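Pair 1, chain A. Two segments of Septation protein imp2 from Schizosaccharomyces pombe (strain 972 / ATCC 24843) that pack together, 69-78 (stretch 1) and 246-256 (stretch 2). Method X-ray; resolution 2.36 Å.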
# COMPACT_ATOMS: atom_id res chain seq x y z
N GLY A 69 20.89 22.81 -6.59
CA GLY A 69 21.80 21.81 -7.13
C GLY A 69 21.19 20.46 -7.42
O GLY A 69 20.00 20.34 -7.69
N CYS A 70 22.02 19.42 -7.36
CA CYS A 70 21.55 18.08 -7.65
C CYS A 70 20.72 17.52 -6.49
O CYS A 70 19.93 16.60 -6.67
CB CYS A 70 22.72 17.14 -7.98
SG CYS A 70 23.86 16.79 -6.61
N LEU A 71 20.89 18.09 -5.30
CA LEU A 71 20.11 17.67 -4.15
C LEU A 71 18.64 18.02 -4.35
O LEU A 71 17.76 17.23 -4.00
CB LEU A 71 20.65 18.32 -2.86
CG LEU A 71 19.98 17.91 -1.54
CD1 LEU A 71 19.98 16.40 -1.36
CD2 LEU A 71 20.66 18.59 -0.36
N LYS A 72 18.37 19.20 -4.91
CA LYS A 72 17.01 19.58 -5.26
C LYS A 72 16.45 18.63 -6.32
O LYS A 72 15.28 18.24 -6.26
CB LYS A 72 16.95 21.02 -5.76
CG LYS A 72 15.54 21.52 -6.07
CD LYS A 72 15.55 22.90 -6.70
CE LYS A 72 14.14 23.38 -7.02
NZ LYS A 72 14.12 24.77 -7.58
N GLU A 73 17.29 18.26 -7.28
CA GLU A 73 16.89 17.33 -8.33
C GLU A 73 16.53 15.97 -7.75
O GLU A 73 15.55 15.34 -8.17
CB GLU A 73 17.99 17.18 -9.37
CG GLU A 73 18.20 18.42 -10.22
CD GLU A 73 19.32 18.27 -11.24
OE1 GLU A 73 20.07 17.27 -11.17
OE2 GLU A 73 19.44 19.14 -12.13
N SER A 74 17.31 15.52 -6.78
CA SER A 74 17.08 14.24 -6.13
C SER A 74 15.72 14.20 -5.43
O SER A 74 15.02 13.19 -5.49
CB SER A 74 18.19 13.94 -5.12
OG SER A 74 19.42 13.74 -5.79
N VAL A 75 15.35 15.30 -4.78
CA VAL A 75 14.04 15.38 -4.14
C VAL A 75 12.95 15.32 -5.21
O VAL A 75 11.90 14.70 -5.01
CB VAL A 75 13.90 16.66 -3.30
CG1 VAL A 75 12.53 16.74 -2.68
CG2 VAL A 75 14.98 16.71 -2.22
N GLN A 76 13.20 15.96 -6.35
CA GLN A 76 12.24 15.93 -7.44
C GLN A 76 12.13 14.54 -8.04
O GLN A 76 11.03 14.05 -8.30
CB GLN A 76 12.61 16.96 -8.50
CG GLN A 76 12.39 18.38 -8.05
CD GLN A 76 12.73 19.40 -9.11
OE1 GLN A 76 13.35 19.07 -10.13
NE2 GLN A 76 12.33 20.64 -8.88
N VAL A 77 13.27 13.90 -8.26
CA VAL A 77 13.31 12.53 -8.76
C VAL A 77 12.61 11.59 -7.78
O VAL A 77 11.84 10.72 -8.18
CB VAL A 77 14.76 12.06 -9.00
CG1 VAL A 77 14.82 10.55 -9.17
CG2 VAL A 77 15.34 12.76 -10.23
N MET A 78 12.87 11.79 -6.50
CA MET A 78 12.25 10.97 -5.46
C MET A 78 10.73 11.13 -5.47
O MET A 78 9.99 10.15 -5.34
CB MET A 78 12.82 11.34 -4.09
CG MET A 78 12.40 10.42 -2.96
SD MET A 78 10.93 11.01 -2.11
CE MET A 78 11.54 12.55 -1.42
N ARG A 246 16.05 3.54 -9.17
CA ARG A 246 16.27 4.76 -9.95
C ARG A 246 16.56 5.95 -9.03
O ARG A 246 17.36 6.83 -9.38
CB ARG A 246 15.08 5.04 -10.86
CG ARG A 246 14.95 4.04 -12.01
CD ARG A 246 13.93 4.47 -13.07
NE ARG A 246 12.56 4.50 -12.56
CZ ARG A 246 11.72 3.47 -12.56
NH1 ARG A 246 12.12 2.29 -13.05
NH2 ARG A 246 10.50 3.60 -12.08
N ILE A 247 15.93 5.99 -7.86
CA ILE A 247 16.22 7.03 -6.88
C ILE A 247 17.67 6.93 -6.42
O ILE A 247 18.40 7.92 -6.39
CB ILE A 247 15.29 6.96 -5.65
CG1 ILE A 247 13.83 7.17 -6.07
CG2 ILE A 247 15.69 8.00 -4.62
CD1 ILE A 247 12.82 6.95 -4.96
N ARG A 248 18.10 5.71 -6.10
CA ARG A 248 19.47 5.46 -5.66
C ARG A 248 20.49 5.81 -6.74
O ARG A 248 21.55 6.34 -6.43
CB ARG A 248 19.64 4.01 -5.24
CG ARG A 248 18.89 3.65 -3.98
CD ARG A 248 19.35 2.32 -3.41
NE ARG A 248 18.75 1.18 -4.10
CZ ARG A 248 17.59 0.63 -3.74
NH1 ARG A 248 16.91 1.12 -2.72
NH2 ARG A 248 17.12 -0.41 -4.42
N LYS A 249 20.17 5.52 -8.00
CA LYS A 249 21.09 5.83 -9.10
C LYS A 249 21.26 7.33 -9.23
O LYS A 249 22.36 7.82 -9.49
CB LYS A 249 20.59 5.24 -10.42
CG LYS A 249 20.64 3.72 -10.46
CD LYS A 249 22.03 3.21 -10.15
CE LYS A 249 22.05 1.69 -10.10
NZ LYS A 249 23.41 1.17 -9.77
N ASN A 250 20.17 8.07 -9.03
CA ASN A 250 20.22 9.52 -9.07
C ASN A 250 21.02 10.08 -7.90
O ASN A 250 21.79 11.04 -8.06
CB ASN A 250 18.81 10.09 -9.06
CG ASN A 250 18.79 11.60 -9.15
OD1 ASN A 250 18.65 12.29 -8.14
ND2 ASN A 250 18.94 12.12 -10.36
N LEU A 251 20.84 9.48 -6.73
CA LEU A 251 21.57 9.90 -5.54
C LEU A 251 23.07 9.63 -5.68
O LEU A 251 23.89 10.45 -5.26
CB LEU A 251 21.01 9.20 -4.30
CG LEU A 251 19.61 9.64 -3.86
CD1 LEU A 251 19.02 8.68 -2.83
CD2 LEU A 251 19.65 11.05 -3.29
N GLU A 252 23.41 8.49 -6.26
CA GLU A 252 24.81 8.14 -6.52
C GLU A 252 25.52 9.19 -7.38
O GLU A 252 26.71 9.44 -7.20
CB GLU A 252 24.91 6.78 -7.21
CG GLU A 252 24.67 5.59 -6.30
CD GLU A 252 24.79 4.26 -7.04
OE1 GLU A 252 24.85 4.28 -8.29
OE2 GLU A 252 24.81 3.21 -6.38
N GLN A 253 24.78 9.79 -8.30
CA GLN A 253 25.36 10.77 -9.22
C GLN A 253 25.32 12.19 -8.68
O GLN A 253 25.78 13.13 -9.33
CB GLN A 253 24.64 10.71 -10.57
CG GLN A 253 24.86 9.42 -11.33
CD GLN A 253 26.33 9.17 -11.64
OE1 GLN A 253 26.89 8.14 -11.28
NE2 GLN A 253 26.95 10.12 -12.33
N CYS A 254 24.78 12.35 -7.47
CA CYS A 254 24.66 13.67 -6.87
C CYS A 254 25.88 14.00 -6.02
O CYS A 254 26.03 13.52 -4.90
CB CYS A 254 23.39 13.76 -6.03
SG CYS A 254 23.07 15.40 -5.35
N SER A 255 26.77 14.84 -6.56
CA SER A 255 27.99 15.22 -5.86
C SER A 255 27.74 16.37 -4.90
O SER A 255 27.28 17.44 -5.30
CB SER A 255 29.08 15.61 -6.87
OG SER A 255 30.20 16.18 -6.20
N VAL A 256 28.05 16.15 -3.62
CA VAL A 256 27.89 17.20 -2.62
C VAL A 256 28.86 18.35 -2.88
O VAL A 256 28.47 19.51 -2.83
CB VAL A 256 28.10 16.64 -1.19
CG1 VAL A 256 28.26 17.78 -0.19
CG2 VAL A 256 26.93 15.74 -0.79
O HOH W 1 20.34 14.74 -8.95
O HOH W 2 18.98 14.97 -12.06

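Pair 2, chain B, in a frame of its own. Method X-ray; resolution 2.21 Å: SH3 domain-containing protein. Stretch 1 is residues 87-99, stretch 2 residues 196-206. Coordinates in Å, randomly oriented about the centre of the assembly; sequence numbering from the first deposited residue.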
# COMPACT_ATOMS: atom_id res chain seq x y z
N ASP B 87 -3.37 -10.87 7.36
CA ASP B 87 -2.79 -10.00 8.38
C ASP B 87 -2.36 -8.65 7.81
O ASP B 87 -2.59 -7.61 8.43
CB ASP B 87 -1.63 -10.70 9.08
CG ASP B 87 -2.09 -11.81 10.01
OD1 ASP B 87 -3.28 -11.80 10.39
OD2 ASP B 87 -1.26 -12.67 10.36
N LEU B 88 -1.74 -8.66 6.64
CA LEU B 88 -1.30 -7.42 6.00
C LEU B 88 -2.47 -6.55 5.53
O LEU B 88 -2.42 -5.32 5.65
CB LEU B 88 -0.35 -7.72 4.83
CG LEU B 88 1.02 -8.27 5.21
CD1 LEU B 88 1.82 -8.64 3.98
CD2 LEU B 88 1.79 -7.27 6.05
N GLU B 89 -3.52 -7.17 5.01
CA GLU B 89 -4.68 -6.41 4.54
C GLU B 89 -5.49 -5.83 5.70
O GLU B 89 -6.09 -4.76 5.57
CB GLU B 89 -5.57 -7.26 3.62
CG GLU B 89 -4.92 -7.65 2.30
CD GLU B 89 -4.35 -6.46 1.53
OE1 GLU B 89 -4.95 -5.37 1.58
OE2 GLU B 89 -3.30 -6.63 0.88
N ASN B 90 -5.51 -6.54 6.82
CA ASN B 90 -6.10 -6.01 8.04
C ASN B 90 -5.36 -4.76 8.51
O ASN B 90 -5.98 -3.79 8.95
CB ASN B 90 -6.11 -7.07 9.16
CG ASN B 90 -7.33 -7.98 9.10
OD1 ASN B 90 -8.44 -7.53 8.82
ND2 ASN B 90 -7.12 -9.26 9.38
N ARG B 91 -4.03 -4.79 8.39
CA ARG B 91 -3.21 -3.66 8.82
C ARG B 91 -3.28 -2.48 7.85
O ARG B 91 -3.09 -1.33 8.25
CB ARG B 91 -1.76 -4.09 9.02
CG ARG B 91 -1.58 -5.18 10.07
CD ARG B 91 -0.12 -5.53 10.29
NE ARG B 91 0.04 -6.88 10.83
CZ ARG B 91 0.85 -7.20 11.84
NH1 ARG B 91 1.58 -6.26 12.44
NH2 ARG B 91 0.92 -8.45 12.26
N ARG B 92 -3.56 -2.76 6.57
CA ARG B 92 -3.76 -1.69 5.60
C ARG B 92 -5.03 -0.93 5.97
O ARG B 92 -5.09 0.29 5.84
CB ARG B 92 -3.87 -2.24 4.18
CG ARG B 92 -3.92 -1.14 3.12
CD ARG B 92 -4.41 -1.64 1.76
NE ARG B 92 -3.69 -2.84 1.34
CZ ARG B 92 -2.50 -2.83 0.74
NH1 ARG B 92 -1.88 -1.68 0.51
NH2 ARG B 92 -1.93 -3.97 0.39
N ASP B 93 -6.04 -1.67 6.42
CA ASP B 93 -7.29 -1.05 6.87
C ASP B 93 -7.03 -0.11 8.05
O ASP B 93 -7.56 1.01 8.08
CB ASP B 93 -8.30 -2.13 7.26
CG ASP B 93 -9.62 -1.55 7.72
OD1 ASP B 93 -10.33 -0.94 6.89
OD2 ASP B 93 -9.95 -1.70 8.92
N ASP B 94 -6.20 -0.55 8.99
CA ASP B 94 -5.83 0.28 10.14
C ASP B 94 -5.09 1.54 9.70
O ASP B 94 -5.25 2.60 10.30
CB ASP B 94 -4.98 -0.52 11.12
CG ASP B 94 -5.76 -1.63 11.81
OD1 ASP B 94 -7.01 -1.57 11.81
OD2 ASP B 94 -5.12 -2.56 12.35
N VAL B 95 -4.28 1.40 8.65
CA VAL B 95 -3.58 2.55 8.06
C VAL B 95 -4.59 3.57 7.53
O VAL B 95 -4.47 4.77 7.78
CB VAL B 95 -2.62 2.10 6.94
CG1 VAL B 95 -2.16 3.29 6.12
CG2 VAL B 95 -1.42 1.37 7.54
N ALA B 96 -5.60 3.08 6.81
CA ALA B 96 -6.66 3.94 6.28
C ALA B 96 -7.39 4.68 7.41
O ALA B 96 -7.69 5.87 7.29
CB ALA B 96 -7.64 3.13 5.46
N LYS B 97 -7.66 3.96 8.50
CA LYS B 97 -8.33 4.52 9.66
C LYS B 97 -7.52 5.66 10.30
O LYS B 97 -8.08 6.65 10.76
CB LYS B 97 -8.59 3.43 10.71
CG LYS B 97 -9.47 2.27 10.24
CD LYS B 97 -10.95 2.62 10.30
CE LYS B 97 -11.77 1.47 10.88
NZ LYS B 97 -11.65 0.21 10.09
N VAL B 98 -6.20 5.49 10.33
CA VAL B 98 -5.29 6.51 10.87
C VAL B 98 -5.35 7.79 10.04
O VAL B 98 -5.44 8.89 10.59
CB VAL B 98 -3.84 5.99 10.94
CG1 VAL B 98 -2.87 7.14 11.19
CG2 VAL B 98 -3.70 4.94 12.03
N LEU B 99 -5.31 7.65 8.72
CA LEU B 99 -5.43 8.78 7.81
C LEU B 99 -6.75 9.52 8.04
O LEU B 99 -6.81 10.75 7.96
CB LEU B 99 -5.34 8.32 6.36
CG LEU B 99 -5.44 9.41 5.28
CD1 LEU B 99 -4.28 10.38 5.40
CD2 LEU B 99 -5.49 8.81 3.88
N ASN B 196 1.84 13.34 9.14
CA ASN B 196 2.91 12.44 9.58
C ASN B 196 2.41 11.14 10.22
O ASN B 196 3.09 10.12 10.16
CB ASN B 196 3.84 13.16 10.56
CG ASN B 196 4.78 14.13 9.88
OD1 ASN B 196 4.92 14.12 8.65
ND2 ASN B 196 5.45 14.96 10.67
N GLN B 197 1.24 11.19 10.85
CA GLN B 197 0.66 10.01 11.48
C GLN B 197 0.38 8.92 10.45
O GLN B 197 0.58 7.73 10.72
CB GLN B 197 -0.63 10.37 12.23
CG GLN B 197 -0.47 11.53 13.21
CD GLN B 197 0.59 11.26 14.25
OE1 GLN B 197 0.65 10.18 14.83
NE2 GLN B 197 1.44 12.25 14.49
N PHE B 198 -0.07 9.33 9.27
CA PHE B 198 -0.33 8.41 8.17
C PHE B 198 0.98 7.87 7.59
O PHE B 198 1.09 6.67 7.31
CB PHE B 198 -1.16 9.10 7.09
CG PHE B 198 -1.15 8.39 5.76
CD1 PHE B 198 -1.73 7.14 5.62
CD2 PHE B 198 -0.57 8.99 4.65
CE1 PHE B 198 -1.72 6.49 4.40
CE2 PHE B 198 -0.56 8.34 3.43
CZ PHE B 198 -1.14 7.09 3.30
N LEU B 199 1.96 8.76 7.43
CA LEU B 199 3.26 8.39 6.89
C LEU B 199 3.97 7.34 7.75
O LEU B 199 4.48 6.34 7.23
CB LEU B 199 4.14 9.62 6.73
CG LEU B 199 3.62 10.66 5.73
CD1 LEU B 199 4.51 11.89 5.68
CD2 LEU B 199 3.50 10.04 4.35
N GLU B 200 4.00 7.57 9.06
CA GLU B 200 4.61 6.63 10.00
C GLU B 200 3.97 5.24 9.91
O GLU B 200 4.66 4.23 9.96
CB GLU B 200 4.49 7.16 11.43
CG GLU B 200 5.39 8.36 11.72
CD GLU B 200 5.05 9.03 13.05
OE1 GLU B 200 4.03 8.66 13.67
OE2 GLU B 200 5.80 9.94 13.46
N LYS B 201 2.65 5.21 9.77
CA LYS B 201 1.92 3.95 9.69
C LYS B 201 2.14 3.26 8.34
O LYS B 201 2.14 2.03 8.26
CB LYS B 201 0.42 4.17 9.94
CG LYS B 201 0.01 3.98 11.39
CD LYS B 201 -0.03 2.50 11.76
CE LYS B 201 -0.56 2.29 13.18
NZ LYS B 201 -1.11 0.91 13.35
N GLU B 202 2.32 4.05 7.29
CA GLU B 202 2.66 3.49 5.98
C GLU B 202 4.02 2.81 6.01
O GLU B 202 4.19 1.71 5.48
CB GLU B 202 2.67 4.58 4.90
CG GLU B 202 1.31 4.88 4.29
CD GLU B 202 0.82 3.81 3.33
OE1 GLU B 202 1.42 2.71 3.29
OE2 GLU B 202 -0.16 4.07 2.60
N ILE B 203 4.98 3.47 6.65
CA ILE B 203 6.32 2.93 6.83
C ILE B 203 6.27 1.62 7.62
O ILE B 203 6.96 0.65 7.28
CB ILE B 203 7.23 3.97 7.55
CG1 ILE B 203 7.53 5.14 6.60
CG2 ILE B 203 8.53 3.33 8.03
CD1 ILE B 203 8.34 6.26 7.23
N GLU B 204 5.44 1.59 8.65
CA GLU B 204 5.24 0.40 9.47
C GLU B 204 4.68 -0.77 8.65
O GLU B 204 5.21 -1.88 8.69
CB GLU B 204 4.30 0.72 10.63
CG GLU B 204 4.00 -0.44 11.56
CD GLU B 204 3.14 -0.04 12.75
OE1 GLU B 204 3.30 1.11 13.23
OE2 GLU B 204 2.31 -0.85 13.19
N LEU B 205 3.61 -0.50 7.90
CA LEU B 205 3.00 -1.52 7.04
C LEU B 205 4.00 -2.07 6.03
O LEU B 205 4.08 -3.28 5.82
CB LEU B 205 1.78 -0.95 6.31
CG LEU B 205 1.18 -1.89 5.26
CD1 LEU B 205 0.48 -3.07 5.93
CD2 LEU B 205 0.22 -1.16 4.33
N SER B 206 4.75 -1.16 5.40
CA SER B 206 5.77 -1.55 4.44
C SER B 206 6.81 -2.47 5.09
O SER B 206 7.25 -3.45 4.48
CB SER B 206 6.46 -0.31 3.86
OG SER B 206 5.54 0.53 3.20

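Both pairs set two helices side by side and nearly antiparallel, at 176° in pair 1 and 169° in pair 2, with axes approaching to 9.6 and 8.8 Å. The central residues superpose with an RMSD of 0.4 Å, so nearly the same backbone frame carries two different sets of side chains.

The clearest exchange is at Ser74(A) and Val95(B), whose side-chain centres fall 0.2 Å apart. Ser74(A) is small and polar, and its OG lies 2.9 Å from OD1 of Asn250(A) and 3.0 Å from O of Cys70(A) one turn back. Its single proton can serve either acceptor, and the geometry leaves the choice open. Water 1 lies 3.0 Å from O of Cys70(A) and 3.1 Å from OD1 of Asn250(A), within reach of both, so the buried hydroxyl belongs to a small polar cluster that water can reach. Val95(B) fills the same place with hydrocarbon. It is a knob among Phe198(B), Lys201(B), Glu202(B) and Leu205(B), with CG1 3.7 Å from CE1 of Phe198(B), at the ring edge. Branching at CB suits valine here, since its two methyls reach different neighbours: CG2 lies 4.1 Å from CB of Leu205(B).

On the second helix, Asn250(A) matches Lys201(B). The amide can meet a hydroxyl and waters; lysine instead lends its aliphatic stem, CG lying 3.9 Å from CG2 of Val98(B). Val98(B) coincides with Val77(A), a shared solution: the latter's CG2 lies 3.7 Å from ND2 of Asn250(A).

At one end Cys254(A) matches Leu205(B), and Cys70(A) matches Arg91(B). Pair 1 closes this end covalently: the SG atoms of Cys70(A) and Cys254(A) are 2.0 Å apart, with a chi3 of 83°, near the relaxed value for a disulfide. Both CA-to-CB bonds point toward the other stretch, and the CA atoms are 5.5 Å apart. Pair 2 uses bulk instead. Leu205(B) sits as a knob among Leu88(B), Arg91(B), Arg92(B) and Val95(B), its CD1 4.0 Å from CB of Arg91(B). Arg92(B) lines this pocket with its CB, 4.2 Å from CD2 of Leu205(B), while its charged end is paired within its own helix, NE donating to OE1 of Glu89(B) at 2.8 Å.

At the other end both pairs are apolar. CG of Met78(A) meets CD1 of Ile247(A) at 4.0 Å; at the matching positions, Leu99(B) packs on Phe198(B), its CD1 3.7 Å from CG of the ring. The flat aromatic surface suits a branched leucine, giving an off-centre CH-pi contact.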